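Long-range contacts in pyruvate formate-lyase 2 (Archaeoglobus fulgidus, PDB 2F3O), which is of unknown function but belongs to the glycyl radical enzymes and probably has lyase activity: residues Val13-Arg18 / Leu69-Gly74; Glu97-Met102 / Glu313-Phe318; Phe466-Glu471 / Leu483-Ser488. All coordinates share one frame; numbering follows the deposited sequence.

Interaction 1: Val13-Arg18 / Leu69-Gly74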
# COMPACT_ATOMS: atom_id res chain seq x y z
N VAL A 13 4.63 -7.53 -53.57
CA VAL A 13 5.33 -6.83 -52.46
C VAL A 13 6.83 -6.81 -52.80
O VAL A 13 7.67 -6.74 -51.89
CB VAL A 13 5.17 -7.49 -51.04
CG1 VAL A 13 3.93 -6.96 -50.29
CG2 VAL A 13 5.19 -9.02 -51.11
N SER A 14 7.14 -6.90 -54.09
CA SER A 14 8.52 -6.81 -54.56
C SER A 14 8.81 -5.50 -55.28
O SER A 14 9.91 -5.29 -55.77
CB SER A 14 8.84 -7.99 -55.46
OG SER A 14 8.28 -9.16 -54.88
N LYS A 15 7.81 -4.62 -55.32
CA LYS A 15 7.95 -3.31 -55.95
C LYS A 15 8.67 -2.38 -54.98
O LYS A 15 8.66 -2.66 -53.78
CB LYS A 15 6.57 -2.77 -56.38
CG LYS A 15 5.57 -2.45 -55.26
CD LYS A 15 4.14 -2.30 -55.83
CE LYS A 15 3.18 -1.61 -54.86
NZ LYS A 15 3.45 -0.14 -54.80
N PRO A 16 9.34 -1.32 -55.49
CA PRO A 16 10.06 -0.35 -54.62
C PRO A 16 9.21 0.32 -53.52
O PRO A 16 8.01 0.53 -53.70
CB PRO A 16 10.58 0.70 -55.62
CG PRO A 16 9.75 0.52 -56.84
CD PRO A 16 9.49 -0.95 -56.91
N ALA A 17 9.84 0.63 -52.39
CA ALA A 17 9.12 1.14 -51.22
C ALA A 17 8.96 2.64 -51.26
O ALA A 17 9.76 3.35 -51.86
CB ALA A 17 9.82 0.71 -49.95
N ARG A 18 7.91 3.13 -50.61
CA ARG A 18 7.66 4.56 -50.55
C ARG A 18 7.70 5.14 -49.11
O ARG A 18 7.59 4.42 -48.12
CB ARG A 18 6.32 4.87 -51.22
CG ARG A 18 5.12 4.43 -50.43
CD ARG A 18 3.85 4.65 -51.22
NE ARG A 18 2.64 4.65 -50.41
CZ ARG A 18 2.07 5.75 -49.94
NH1 ARG A 18 2.61 6.93 -50.18
NH2 ARG A 18 0.96 5.68 -49.23
N LEU A 69 -0.06 0.34 -44.69
CA LEU A 69 -0.14 1.71 -45.16
C LEU A 69 -0.81 1.61 -46.52
O LEU A 69 -0.80 0.51 -47.12
CB LEU A 69 1.27 2.29 -45.28
CG LEU A 69 2.26 1.36 -45.96
CD1 LEU A 69 2.76 1.98 -47.24
CD2 LEU A 69 3.39 0.99 -45.05
N PRO A 70 -1.45 2.71 -47.02
CA PRO A 70 -2.03 2.66 -48.37
C PRO A 70 -0.90 2.54 -49.36
O PRO A 70 0.15 3.11 -49.13
CB PRO A 70 -2.68 4.03 -48.53
CG PRO A 70 -2.78 4.61 -47.19
CD PRO A 70 -1.68 4.01 -46.38
N ASN A 71 -1.14 1.80 -50.43
CA ASN A 71 -0.13 1.46 -51.43
C ASN A 71 1.25 1.02 -50.88
O ASN A 71 2.19 1.84 -50.80
CB ASN A 71 0.01 2.56 -52.49
CG ASN A 71 0.87 2.12 -53.66
OD1 ASN A 71 1.81 2.82 -54.06
ND2 ASN A 71 0.58 0.93 -54.22
N PRO A 72 1.37 -0.26 -50.51
CA PRO A 72 2.44 -0.96 -49.79
C PRO A 72 3.81 -1.00 -50.49
O PRO A 72 3.96 -0.41 -51.56
CB PRO A 72 1.83 -2.34 -49.53
CG PRO A 72 0.37 -2.15 -49.71
CD PRO A 72 0.28 -1.19 -50.83
N PRO A 73 4.76 -1.81 -50.02
CA PRO A 73 5.99 -1.43 -49.36
C PRO A 73 6.11 0.04 -49.02
O PRO A 73 6.10 0.90 -49.90
CB PRO A 73 7.06 -1.90 -50.35
CG PRO A 73 6.43 -3.18 -50.94
CD PRO A 73 4.93 -3.19 -50.51
N GLY A 74 6.22 0.32 -47.72
CA GLY A 74 6.46 1.67 -47.25
C GLY A 74 6.87 1.88 -45.81
O GLY A 74 6.98 0.93 -45.03
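The guanidinium of Arg-18 meets the proline-rich turn at Pro-70 and Asn-71 by its edge, with the backbone carbonyl oxygens of both residues close to its plane. NE donates to Asn-71 O at 2.9 Å, while NH2 gives Pro-70 O a straighter bond of 2.7 Å, with an angle of 162° at the hydrogen. A weak third bond from NE to Pro-70 O makes NE a shared donor, and two neighbouring carbonyls thereby fix the rotation of the flat group. NH2 also forms a salt bridge with Glu-22, so one nitrogen serves two partners. The approach is set early: CG lies between the backbone N and the carbonyl carbon (chi1 72°), and the chain then runs extended from CG to NE. Leu-69 CD1 comes up obliquely, 4.1 Å from Arg-18 NE.

The backbone of Arg-18 also bonds to the proline segment: its N donates to Pro-73 O at 3.0 Å, and the CA of Ala-17 adds a C-H...O contact to that oxygen. Pro-73 presents its ring to Val-13-Ala-17: the side chains of Val-13 and Pro-73 cross at about a right angle, with Val-13 CG1 3.9 Å from Pro-73 CD, and Ala-17 CB packs 3.8 Å from Pro-73 CB. Lys-15 NZ reaches Pro-72 O only through a weak bond of 3.3 Å.

Arg-18 and Gly-74 form a parallel beta bridge; this one pairing sets the register, and the Arg-18 side chain adds its bonds to two successive carbonyls of the other segment. The bridge joins strand 18-19, which lies between helices 5-11 and 22-34, to strand 74-75, which follows helix 39-53; Glu-22 stands at the start of helix 22-34.

Interaction 2: Glu97-Met102 / Glu313-Phe318; sequences ETNRLM and EIVPAF
Asn-99 points its amide at Val-315 and Pro-316, and the nitrogen and oxygen ends of the amide find different company. ND2 donates to Pro-316 O at 3.1 Å with an angle of 151°, the acceptor lying in the amide plane. OD1 instead meets Val-315 tip to tip, 3.5 Å from CG1 and 3.6 Å from CG2, and takes its own hydrogen bond from Gln-329. CG stands anti to the backbone N (chi1 -161°), which directs the amide carbon across to the other loop.

The oxygen that Asn-99 grips belongs to an inverse gamma turn centred on Ala-317, in which Phe-318 N returns a weak bond to Pro-316 O. Within that turn Pro-316 CB sits 3.5 Å above the centre of the Phe-318 ring. A bound glycerol lies about 7 Å from the Pro-316 side chain.

Leu-101 supplies the apolar share: the side chains of Leu-101 and Val-315 slide past each other in opposite directions, CD2 of Leu-101 lying 3.7 Å from CG1 of Val-315, while Ile-86 and Ala-75 also touch Leu-101. Asn-99 N bonds to Glu-759, seven residues beyond Gly-752, the predicted glycyl radical site.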
# COMPACT_ATOMS: atom_id res chain seq x y z
N GLU A 97 21.73 4.47 -51.02
CA GLU A 97 22.12 3.09 -51.35
C GLU A 97 21.32 1.97 -50.66
O GLU A 97 21.11 0.91 -51.25
CB GLU A 97 23.65 2.88 -51.27
CG GLU A 97 24.24 2.76 -49.87
CD GLU A 97 25.45 1.81 -49.82
OE1 GLU A 97 26.12 1.73 -48.76
OE2 GLU A 97 25.71 1.13 -50.84
N THR A 98 20.86 2.21 -49.43
CA THR A 98 20.09 1.22 -48.67
C THR A 98 18.77 1.81 -48.21
O THR A 98 18.73 2.98 -47.82
CB THR A 98 20.85 0.77 -47.41
OG1 THR A 98 21.29 1.93 -46.69
CG2 THR A 98 22.08 -0.05 -47.79
N ASN A 99 17.72 1.00 -48.24
CA ASN A 99 16.38 1.37 -47.78
C ASN A 99 15.85 2.66 -48.42
O ASN A 99 15.47 3.62 -47.74
CB ASN A 99 16.33 1.45 -46.25
CG ASN A 99 14.93 1.37 -45.69
OD1 ASN A 99 14.11 0.57 -46.13
ND2 ASN A 99 14.65 2.21 -44.70
N ARG A 100 15.87 2.66 -49.75
CA ARG A 100 15.38 3.77 -50.54
C ARG A 100 13.86 3.88 -50.46
O ARG A 100 13.15 2.88 -50.45
CB ARG A 100 15.85 3.66 -52.00
CG ARG A 100 15.51 2.33 -52.70
CD ARG A 100 16.13 2.26 -54.09
NE ARG A 100 17.32 3.12 -54.18
CZ ARG A 100 17.92 3.45 -55.33
NH1 ARG A 100 17.46 2.98 -56.49
NH2 ARG A 100 18.98 4.25 -55.31
N LEU A 101 13.37 5.11 -50.36
CA LEU A 101 11.95 5.36 -50.24
C LEU A 101 11.59 6.45 -51.22
O LEU A 101 12.16 7.54 -51.17
CB LEU A 101 11.61 5.83 -48.81
CG LEU A 101 11.93 4.92 -47.62
CD1 LEU A 101 11.95 5.68 -46.29
CD2 LEU A 101 10.95 3.77 -47.58
N MET A 102 10.66 6.17 -52.14
CA MET A 102 10.23 7.20 -53.06
C MET A 102 9.41 8.19 -52.27
O MET A 102 8.60 7.80 -51.43
CB MET A 102 9.37 6.63 -54.19
CG MET A 102 9.82 5.30 -54.74
SD MET A 102 8.58 4.56 -55.83
CE MET A 102 7.01 4.97 -55.04
N GLU A 313 4.88 -5.42 -45.64
CA GLU A 313 4.44 -4.12 -46.12
C GLU A 313 5.16 -2.96 -45.44
O GLU A 313 5.23 -1.86 -46.01
CB GLU A 313 2.91 -3.99 -46.02
CG GLU A 313 2.16 -4.94 -46.94
CD GLU A 313 0.65 -4.93 -46.73
OE1 GLU A 313 0.16 -4.12 -45.92
OE2 GLU A 313 -0.05 -5.74 -47.38
N ILE A 314 5.71 -3.17 -44.25
CA ILE A 314 6.49 -2.10 -43.63
C ILE A 314 7.99 -2.29 -43.67
O ILE A 314 8.53 -3.38 -43.68
CB ILE A 314 6.06 -1.69 -42.18
CG1 ILE A 314 6.27 -2.82 -41.17
CG2 ILE A 314 4.64 -1.21 -42.14
CD1 ILE A 314 6.24 -2.34 -39.74
N VAL A 315 8.63 -1.14 -43.68
CA VAL A 315 10.04 -1.01 -43.85
C VAL A 315 10.21 0.27 -43.03
O VAL A 315 9.32 1.12 -43.02
CB VAL A 315 10.33 -0.89 -45.39
CG1 VAL A 315 10.67 0.53 -45.82
CG2 VAL A 315 11.43 -1.84 -45.80
N PRO A 316 11.31 0.38 -42.27
CA PRO A 316 11.38 1.42 -41.23
C PRO A 316 11.68 2.82 -41.75
O PRO A 316 12.30 2.96 -42.78
CB PRO A 316 12.52 0.92 -40.35
CG PRO A 316 13.41 0.18 -41.31
CD PRO A 316 12.53 -0.43 -42.34
N ALA A 317 11.24 3.86 -41.05
CA ALA A 317 11.49 5.26 -41.47
C ALA A 317 12.80 5.81 -40.91
O ALA A 317 12.82 6.85 -40.26
CB ALA A 317 10.33 6.19 -41.07
N PHE A 318 13.89 5.09 -41.16
CA PHE A 318 15.17 5.42 -40.59
C PHE A 318 15.87 6.45 -41.45
O PHE A 318 15.93 6.30 -42.65
CB PHE A 318 16.04 4.18 -40.51
CG PHE A 318 15.61 3.18 -39.46
CD1 PHE A 318 14.89 3.58 -38.35
CD2 PHE A 318 15.99 1.86 -39.57
CE1 PHE A 318 14.52 2.66 -37.40
CE2 PHE A 318 15.63 0.95 -38.61
CZ PHE A 318 14.89 1.34 -37.53

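Interaction 3: Phe466-Glu471 / Leu483-Ser488; sequences FGAKTE and LREQVS
Gln-486 turns its side-chain amide onto the backbone of Ala-468 and makes paired hydrogen bonds with that single residue. OE1 accepts from Ala-468 N at 2.9 Å (154° at the hydrogen), and NE2 donates to Ala-468 O at 2.8 Å. The primary amide, with its C=O and one N-H on the same side, can pair in this way with both the N-H and the C=O of Ala-468, although the bonds are tilted from the carbonyl planes. The bend at chi2 (-72°) sets CD back from an extended course, bringing the group to the loop. Around this pair, Ala-468 CB lies 3.5 Å from NE2, and Thr-470 reaches tip to tip toward Gln-486, its CG2 3.4 Å from the same nitrogen. Glu-485 OE2 passes 4.0 Å from Thr-470 CG2.

The loop is shaped by an inverse gamma turn at Lys-469, where Thr-470 N adds a weak bond to Ala-468 O. Phe-466 O bonds to His-489, about one turn beyond Gln-486 on helix 477-508, and Tyr-452 and Ala-453 of helix 447-453 pack on Gln-486. An alanine in place of Gln-486 would probably leave Ala-468 N without its acceptor, Ala-468 O without the NE2 donor, and the loop freer to shift from the helix.

A neutral amide that gives and accepts at once pairs with the backbone N-H and C=O of the loop residue without importing a charge, and so ties an irregular loop to the helix that follows it.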
# COMPACT_ATOMS: atom_id res chain seq x y z
N PHE A 466 33.16 11.41 -20.39
CA PHE A 466 31.86 10.84 -20.11
C PHE A 466 31.99 9.71 -19.11
O PHE A 466 30.99 9.17 -18.65
CB PHE A 466 31.20 10.25 -21.37
CG PHE A 466 30.90 11.24 -22.48
CD1 PHE A 466 30.63 10.77 -23.75
CD2 PHE A 466 30.89 12.61 -22.26
CE1 PHE A 466 30.34 11.65 -24.78
CE2 PHE A 466 30.62 13.49 -23.29
CZ PHE A 466 30.34 13.01 -24.56
N GLY A 467 33.21 9.31 -18.80
CA GLY A 467 33.41 8.15 -17.94
C GLY A 467 33.59 8.53 -16.49
O GLY A 467 33.69 9.70 -16.16
N ALA A 468 33.63 7.52 -15.63
CA ALA A 468 33.92 7.73 -14.22
C ALA A 468 35.34 8.26 -14.10
O ALA A 468 36.20 7.93 -14.92
CB ALA A 468 33.78 6.44 -13.46
N LYS A 469 35.62 9.07 -13.09
CA LYS A 469 36.97 9.57 -12.97
C LYS A 469 37.88 8.56 -12.30
O LYS A 469 38.31 8.78 -11.17
CB LYS A 469 36.99 10.92 -12.22
CG LYS A 469 36.54 12.12 -13.07
CD LYS A 469 36.94 11.96 -14.54
CE LYS A 469 36.95 13.29 -15.27
NZ LYS A 469 35.82 14.13 -14.80
N THR A 470 38.20 7.46 -12.99
CA THR A 470 39.16 6.46 -12.49
C THR A 470 40.58 6.96 -12.65
O THR A 470 40.81 8.03 -13.23
CB THR A 470 39.03 5.09 -13.22
OG1 THR A 470 39.30 5.26 -14.62
CG2 THR A 470 37.64 4.51 -13.05
N GLU A 471 41.55 6.20 -12.14
CA GLU A 471 42.95 6.60 -12.30
C GLU A 471 43.64 5.94 -13.51
O GLU A 471 43.01 5.14 -14.22
CB GLU A 471 43.73 6.39 -11.00
CG GLU A 471 43.57 7.55 -10.04
CD GLU A 471 43.60 7.11 -8.60
OE1 GLU A 471 43.77 5.90 -8.33
OE2 GLU A 471 43.44 7.99 -7.71
N LEU A 483 37.60 -1.35 -14.79
CA LEU A 483 36.68 -1.71 -15.87
C LEU A 483 35.25 -1.86 -15.34
O LEU A 483 34.32 -1.21 -15.84
CB LEU A 483 37.14 -2.98 -16.61
CG LEU A 483 36.22 -3.60 -17.66
CD1 LEU A 483 36.02 -2.68 -18.84
CD2 LEU A 483 36.76 -4.92 -18.14
N ARG A 484 35.09 -2.71 -14.31
CA ARG A 484 33.81 -2.95 -13.63
C ARG A 484 33.16 -1.66 -13.16
O ARG A 484 31.95 -1.49 -13.27
CB ARG A 484 34.02 -3.85 -12.41
CG ARG A 484 32.77 -4.54 -11.90
CD ARG A 484 32.95 -4.84 -10.42
NE ARG A 484 32.13 -5.96 -9.97
CZ ARG A 484 32.54 -7.23 -9.95
NH1 ARG A 484 33.77 -7.52 -10.34
NH2 ARG A 484 31.73 -8.19 -9.52
N GLU A 485 33.96 -0.76 -12.65
CA GLU A 485 33.45 0.51 -12.23
C GLU A 485 32.96 1.31 -13.42
O GLU A 485 31.97 2.01 -13.31
CB GLU A 485 34.52 1.29 -11.48
CG GLU A 485 33.98 2.45 -10.68
CD GLU A 485 35.07 3.19 -9.95
OE1 GLU A 485 35.95 2.52 -9.35
OE2 GLU A 485 35.05 4.44 -9.98
N GLN A 486 33.65 1.20 -14.55
CA GLN A 486 33.24 1.98 -15.72
C GLN A 486 31.98 1.45 -16.40
O GLN A 486 31.16 2.25 -16.86
CB GLN A 486 34.37 2.10 -16.73
CG GLN A 486 35.47 3.04 -16.31
CD GLN A 486 35.09 4.51 -16.35
OE1 GLN A 486 33.98 4.89 -16.73
NE2 GLN A 486 36.04 5.36 -15.97
N VAL A 487 31.85 0.13 -16.46
CA VAL A 487 30.64 -0.52 -16.96
C VAL A 487 29.44 -0.04 -16.16
O VAL A 487 28.47 0.49 -16.73
CB VAL A 487 30.73 -2.07 -16.87
CG1 VAL A 487 29.42 -2.73 -17.31
CG2 VAL A 487 31.88 -2.58 -17.72
N SER A 488 29.55 -0.17 -14.83
CA SER A 488 28.61 0.37 -13.86
C SER A 488 28.17 1.79 -14.19
O SER A 488 26.99 2.06 -14.36
CB SER A 488 29.22 0.33 -12.46
OG SER A 488 28.25 0.58 -11.45

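In the fold
Interactions 1 and 2 belong to one connected region, their centres 9 Å apart, whereas interaction 3 lies on the other side of the chain's centre from interaction 1, about 47 Å away between centres. The first two are joined by probable backbone bonds, Gly-74 to Glu-313 and Ala-17 to Met-102, so the four segments are linked. Interaction 2 is the most central, all four of its touching residues are buried, and it pairs a neutral amide with apolar groups. Interaction 1 is partly buried and relies on a charged arginine bonding to backbone carbonyls. Interaction 3, farthest from the centre, spans a short sequence gap and fastens a loop to its own following helix, with an exposed glutamate at its margin.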